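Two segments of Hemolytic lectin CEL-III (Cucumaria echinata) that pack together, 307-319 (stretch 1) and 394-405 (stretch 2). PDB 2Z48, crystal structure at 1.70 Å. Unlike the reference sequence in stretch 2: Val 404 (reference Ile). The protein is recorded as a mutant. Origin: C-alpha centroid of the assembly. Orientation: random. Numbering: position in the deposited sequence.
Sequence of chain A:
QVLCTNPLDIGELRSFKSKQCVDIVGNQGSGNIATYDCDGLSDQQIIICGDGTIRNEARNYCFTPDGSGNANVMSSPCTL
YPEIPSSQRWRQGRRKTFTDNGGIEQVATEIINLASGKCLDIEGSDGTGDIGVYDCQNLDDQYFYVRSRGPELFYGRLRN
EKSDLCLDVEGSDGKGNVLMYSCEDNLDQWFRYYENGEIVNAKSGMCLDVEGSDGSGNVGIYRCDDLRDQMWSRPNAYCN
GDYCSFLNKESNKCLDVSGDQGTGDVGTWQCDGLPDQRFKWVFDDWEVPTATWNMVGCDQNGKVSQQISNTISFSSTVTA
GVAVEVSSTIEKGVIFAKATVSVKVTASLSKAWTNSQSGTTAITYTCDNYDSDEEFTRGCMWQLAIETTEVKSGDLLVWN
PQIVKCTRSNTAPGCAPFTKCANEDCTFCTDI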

# COMPACT_ATOMS: atom_id res chain seq x y z
N GLN A 307 -0.54 -24.76 11.62
CA GLN A 307 -1.64 -23.80 11.60
C GLN A 307 -1.07 -22.41 11.85
O GLN A 307 -0.31 -22.20 12.80
N ILE A 308 -1.41 -21.47 10.96
CA ILE A 308 -0.93 -20.09 11.06
C ILE A 308 -2.14 -19.19 11.26
O ILE A 308 -3.06 -19.20 10.44
N SER A 309 -2.15 -18.42 12.34
CA SER A 309 -3.22 -17.47 12.59
C SER A 309 -2.71 -16.03 12.54
O SER A 309 -1.53 -15.78 12.82
N ASN A 310 -3.60 -15.11 12.18
CA ASN A 310 -3.36 -13.69 12.42
C ASN A 310 -3.81 -13.38 13.85
O ASN A 310 -5.00 -13.52 14.18
N THR A 311 -2.87 -12.97 14.70
CA THR A 311 -3.25 -12.61 16.07
C THR A 311 -2.77 -11.23 16.47
O THR A 311 -1.74 -10.76 15.99
N ILE A 312 -3.55 -10.57 17.32
CA ILE A 312 -3.13 -9.28 17.87
C ILE A 312 -3.34 -9.26 19.37
O ILE A 312 -4.36 -9.73 19.86
N SER A 313 -2.37 -8.71 20.09
CA SER A 313 -2.52 -8.57 21.52
C SER A 313 -2.35 -7.11 21.94
O SER A 313 -1.46 -6.39 21.47
N PHE A 314 -3.21 -6.66 22.84
CA PHE A 314 -3.20 -5.28 23.30
C PHE A 314 -3.97 -5.21 24.62
O PHE A 314 -4.71 -6.13 24.94
N SER A 315 -3.78 -4.14 25.39
CA SER A 315 -4.44 -3.99 26.70
C SER A 315 -5.92 -3.63 26.60
O SER A 315 -6.69 -3.78 27.56
N SER A 316 -6.32 -3.13 25.44
CA SER A 316 -7.72 -2.80 25.20
C SER A 316 -8.13 -3.17 23.77
O SER A 316 -7.36 -3.79 23.04
N THR A 317 -9.37 -2.84 23.40
CA THR A 317 -9.89 -3.24 22.09
C THR A 317 -9.12 -2.53 20.98
O THR A 317 -8.82 -1.34 21.10
N VAL A 318 -8.80 -3.27 19.93
CA VAL A 318 -8.20 -2.65 18.74
C VAL A 318 -9.35 -2.07 17.90
O VAL A 318 -9.83 -2.69 16.97
N THR A 319 -9.79 -0.87 18.27
CA THR A 319 -10.91 -0.20 17.60
C THR A 319 -10.45 0.31 16.23
O THR A 319 -9.26 0.28 15.93
N GLY A 394 1.73 3.53 27.67
CA GLY A 394 2.80 2.56 27.81
C GLY A 394 2.41 1.15 27.39
O GLY A 394 3.18 0.20 27.60
N ASP A 395 1.23 1.01 26.78
CA ASP A 395 0.69 -0.32 26.45
C ASP A 395 1.31 -0.87 25.16
O ASP A 395 1.33 -0.20 24.14
N LEU A 396 1.81 -2.11 25.24
CA LEU A 396 2.43 -2.80 24.12
C LEU A 396 1.39 -3.46 23.21
O LEU A 396 0.43 -4.10 23.68
N LEU A 397 1.57 -3.29 21.91
CA LEU A 397 0.73 -3.97 20.93
C LEU A 397 1.63 -4.92 20.15
O LEU A 397 2.68 -4.52 19.66
N VAL A 398 1.21 -6.18 20.04
CA VAL A 398 1.98 -7.17 19.31
C VAL A 398 1.05 -7.72 18.23
O VAL A 398 -0.05 -8.19 18.52
N TRP A 399 1.52 -7.68 16.99
CA TRP A 399 0.78 -8.17 15.85
C TRP A 399 1.56 -9.32 15.21
O TRP A 399 2.72 -9.17 14.88
N ASN A 400 0.91 -10.48 15.09
CA ASN A 400 1.47 -11.63 14.41
C ASN A 400 0.64 -11.95 13.16
O ASN A 400 -0.28 -12.77 13.20
N PRO A 401 0.95 -11.31 12.02
CA PRO A 401 0.17 -11.58 10.81
C PRO A 401 0.48 -12.94 10.18
O PRO A 401 1.45 -13.62 10.57
N GLN A 402 -0.34 -13.33 9.21
CA GLN A 402 -0.08 -14.55 8.47
C GLN A 402 0.95 -14.30 7.38
O GLN A 402 0.68 -14.45 6.16
N ILE A 403 2.13 -13.87 7.85
CA ILE A 403 3.28 -13.61 6.99
C ILE A 403 4.37 -14.53 7.49
O ILE A 403 4.74 -14.49 8.67
N VAL A 404 4.87 -15.36 6.58
CA VAL A 404 5.77 -16.46 6.92
C VAL A 404 7.03 -16.48 6.03
O VAL A 404 6.96 -16.10 4.86
N LYS A 405 8.17 -16.90 6.60
CA LYS A 405 9.34 -17.24 5.81
C LYS A 405 9.71 -18.68 6.12
O LYS A 405 9.72 -19.09 7.29

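Side-chain packing between segments 307-319 and 394-405 of CEL-III, which together bury 790 Å², summed over both sides; strand 311-313 runs antiparallel to the strand that ends at Asn 400. The shortest polar contact is a very short hydrogen bond, 2.3 Å, from Ser 315 OG to Asp 395 OD2; both CA-to-CB bonds point toward the opposite stretch, and rotamers p for the serine and m for the aspartate bring hydroxyl and carboxylate together just beyond the last bridged pair. The strand core is held by two hydrogen-bonded pairs: Thr 311 N to Asn 400 O (3.0 Å) with Asn 400 N to Thr 311 O (2.8 Å), and Ser 313 N to Val 398 O (2.8 Å) with Val 398 N to Ser 313 O (3.0 Å).

Two side chains extend the polar network past the bridged residues. Gln 402 (m, t, then chi3 -60°) leaves its backbone sideways, but its end comes nearer, so that NE2 donates to the backbone Ile 308 O at 2.9 Å while its CG lies 3.4 Å from Asn 310 N. Asn 310, chi1 t, likewise turns its amide inward: OD1 accepts from the indole Trp 399 NE1 at 3.0 Å, near the plane of the ring. The same OD1 accepts from water 1 at 2.9 Å, and that water accepts from Gln 402 N at 3.0 Å, giving one oxygen two links to stretch 2. Water 2 makes a second bridge, 2.5 Å from Ser 313 OG and donating to Leu 396 O at 2.9 Å.

Side chains of bridged pairs alternate between the sheet faces. Thr 311 (p) and Asn 400 (m) share one face, with Thr 311 OG1 3.1 Å from Asn 400 ND2; on this face Ser 313 (p) also sets OG 3.7 Å from CB of Val 398 (t). The other face carries Ile 312 (m, t) beside Trp 399 (t), where Ile 312 CG1 meets Trp 399 CD1 at 3.7 Å, while Ile 312 CG2 reaches Leu 397 CG at 4.2 Å.

Leu 397, chi1 t with chi2 between wells at 141°, places CD1 over one face of the Phe 314 ring, 4.2 Å from its centroid, in a CH-pi contact. Phe 314 (t) also packs CD1 against Leu 397 CB at 3.7 Å and presents its edge to Leu 396 O. Val 318 (t) adds a looser contact, its CG2 lying 4.3 Å from Leu 397 CD1. At the far end, Ile 308 (m, m) and Val 404 (t) point toward each other's stretch and touch through their CG2 atoms at 4.2 Å.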

# COMPACT_ATOMS: atom_id res chain seq x y z
CB GLN A 307 -2.71 -24.12 12.65
CG GLN A 307 -3.30 -25.53 12.56
CD GLN A 307 -4.07 -25.81 11.28
OE1 GLN A 307 -3.82 -25.18 10.24
NE2 GLN A 307 -4.98 -26.81 11.34
CB ILE A 308 -0.11 -19.66 9.79
CG1 ILE A 308 1.18 -20.49 9.63
CG2 ILE A 308 0.22 -18.15 9.81
CD1 ILE A 308 2.17 -20.41 10.81
CB SER A 309 -3.84 -17.72 13.97
OG SER A 309 -4.47 -18.99 14.01
CB ASN A 310 -4.17 -12.84 11.45
CG ASN A 310 -4.04 -11.36 11.70
OD1 ASN A 310 -3.09 -10.73 11.24
ND2 ASN A 310 -5.00 -10.78 12.42
CB THR A 311 -2.77 -13.65 17.09
OG1 THR A 311 -1.35 -13.69 17.10
CG2 THR A 311 -3.33 -15.06 16.76
CB ILE A 312 -3.91 -8.11 17.25
CG1 ILE A 312 -3.78 -8.11 15.73
CG2 ILE A 312 -3.42 -6.78 17.83
CD1 ILE A 312 -4.81 -7.25 15.03
CB SER A 313 -1.59 -9.52 22.25
OG SER A 313 -0.30 -8.97 22.44
CB PHE A 314 -3.83 -4.38 22.22
CG PHE A 314 -3.61 -2.91 22.46
CD1 PHE A 314 -2.36 -2.41 22.77
CD2 PHE A 314 -4.68 -2.02 22.33
CE1 PHE A 314 -2.16 -1.05 22.98
CE2 PHE A 314 -4.51 -0.66 22.54
CZ PHE A 314 -3.24 -0.16 22.87
CB SER A 315 -3.72 -2.94 27.52
OG SER A 315 -3.89 -1.67 26.91
CB SER A 316 -8.03 -1.34 25.57
OG SER A 316 -7.22 -0.43 24.84
CB THR A 317 -11.40 -2.96 21.97
OG1 THR A 317 -12.09 -3.84 22.86
CG2 THR A 317 -11.90 -3.21 20.56
CB VAL A 318 -7.28 -3.63 17.96
CG1 VAL A 318 -6.68 -2.95 16.70
CG2 VAL A 318 -6.16 -4.15 18.88
CB THR A 319 -11.39 1.00 18.42
OG1 THR A 319 -10.30 1.91 18.55
CG2 THR A 319 -11.82 0.56 19.81
CB ASP A 395 -0.83 -0.29 26.32
CG ASP A 395 -1.53 -0.06 27.66
OD1 ASP A 395 -0.86 -0.16 28.71
OD2 ASP A 395 -2.74 0.23 27.65
CB LEU A 396 3.44 -3.85 24.62
CG LEU A 396 4.19 -4.71 23.60
CD1 LEU A 396 5.26 -3.90 22.89
CD2 LEU A 396 4.81 -5.94 24.27
CB LEU A 397 0.04 -2.97 20.01
CG LEU A 397 -0.92 -3.54 18.97
CD1 LEU A 397 -2.15 -2.62 18.82
CD2 LEU A 397 -0.22 -3.71 17.63
CB VAL A 398 2.53 -8.33 20.20
CG1 VAL A 398 3.34 -9.31 19.36
CG2 VAL A 398 3.37 -7.79 21.39
CB TRP A 399 0.56 -7.01 14.84
CG TRP A 399 -0.05 -7.40 13.52
CD1 TRP A 399 -1.05 -8.32 13.30
CD2 TRP A 399 0.29 -6.88 12.22
NE1 TRP A 399 -1.36 -8.39 11.96
CE2 TRP A 399 -0.53 -7.53 11.28
CE3 TRP A 399 1.24 -5.94 11.78
CZ2 TRP A 399 -0.47 -7.25 9.91
CZ3 TRP A 399 1.32 -5.67 10.42
CH2 TRP A 399 0.48 -6.34 9.50
CB ASN A 400 1.54 -12.87 15.33
CG ASN A 400 2.24 -12.61 16.63
OD1 ASN A 400 3.46 -12.46 16.68
ND2 ASN A 400 1.48 -12.56 17.70
CB PRO A 401 0.59 -10.47 9.83
CG PRO A 401 1.95 -10.09 10.28
CD PRO A 401 2.05 -10.35 11.77
CB GLN A 402 -1.37 -15.14 7.92
CG GLN A 402 -2.39 -15.42 9.01
CD GLN A 402 -3.75 -15.82 8.46
OE1 GLN A 402 -4.39 -15.06 7.73
NE2 GLN A 402 -4.19 -17.01 8.83
CB ILE A 403 3.69 -12.12 7.02
CG1 ILE A 403 2.59 -11.25 6.40
CG2 ILE A 403 5.06 -11.91 6.30
CD1 ILE A 403 2.80 -9.73 6.58
CB VAL A 404 5.02 -17.81 6.76
CG1 VAL A 404 5.93 -18.98 7.04
CG2 VAL A 404 3.81 -17.86 7.72
CB LYS A 405 10.53 -16.32 6.09
CG LYS A 405 10.40 -14.96 5.39
CD LYS A 405 11.67 -14.12 5.56
CE LYS A 405 11.44 -12.75 4.86
NZ LYS A 405 11.42 -12.94 3.42
O HOH W 1 -2.38 -11.30 8.46
O HOH W 2 0.45 -7.00 23.82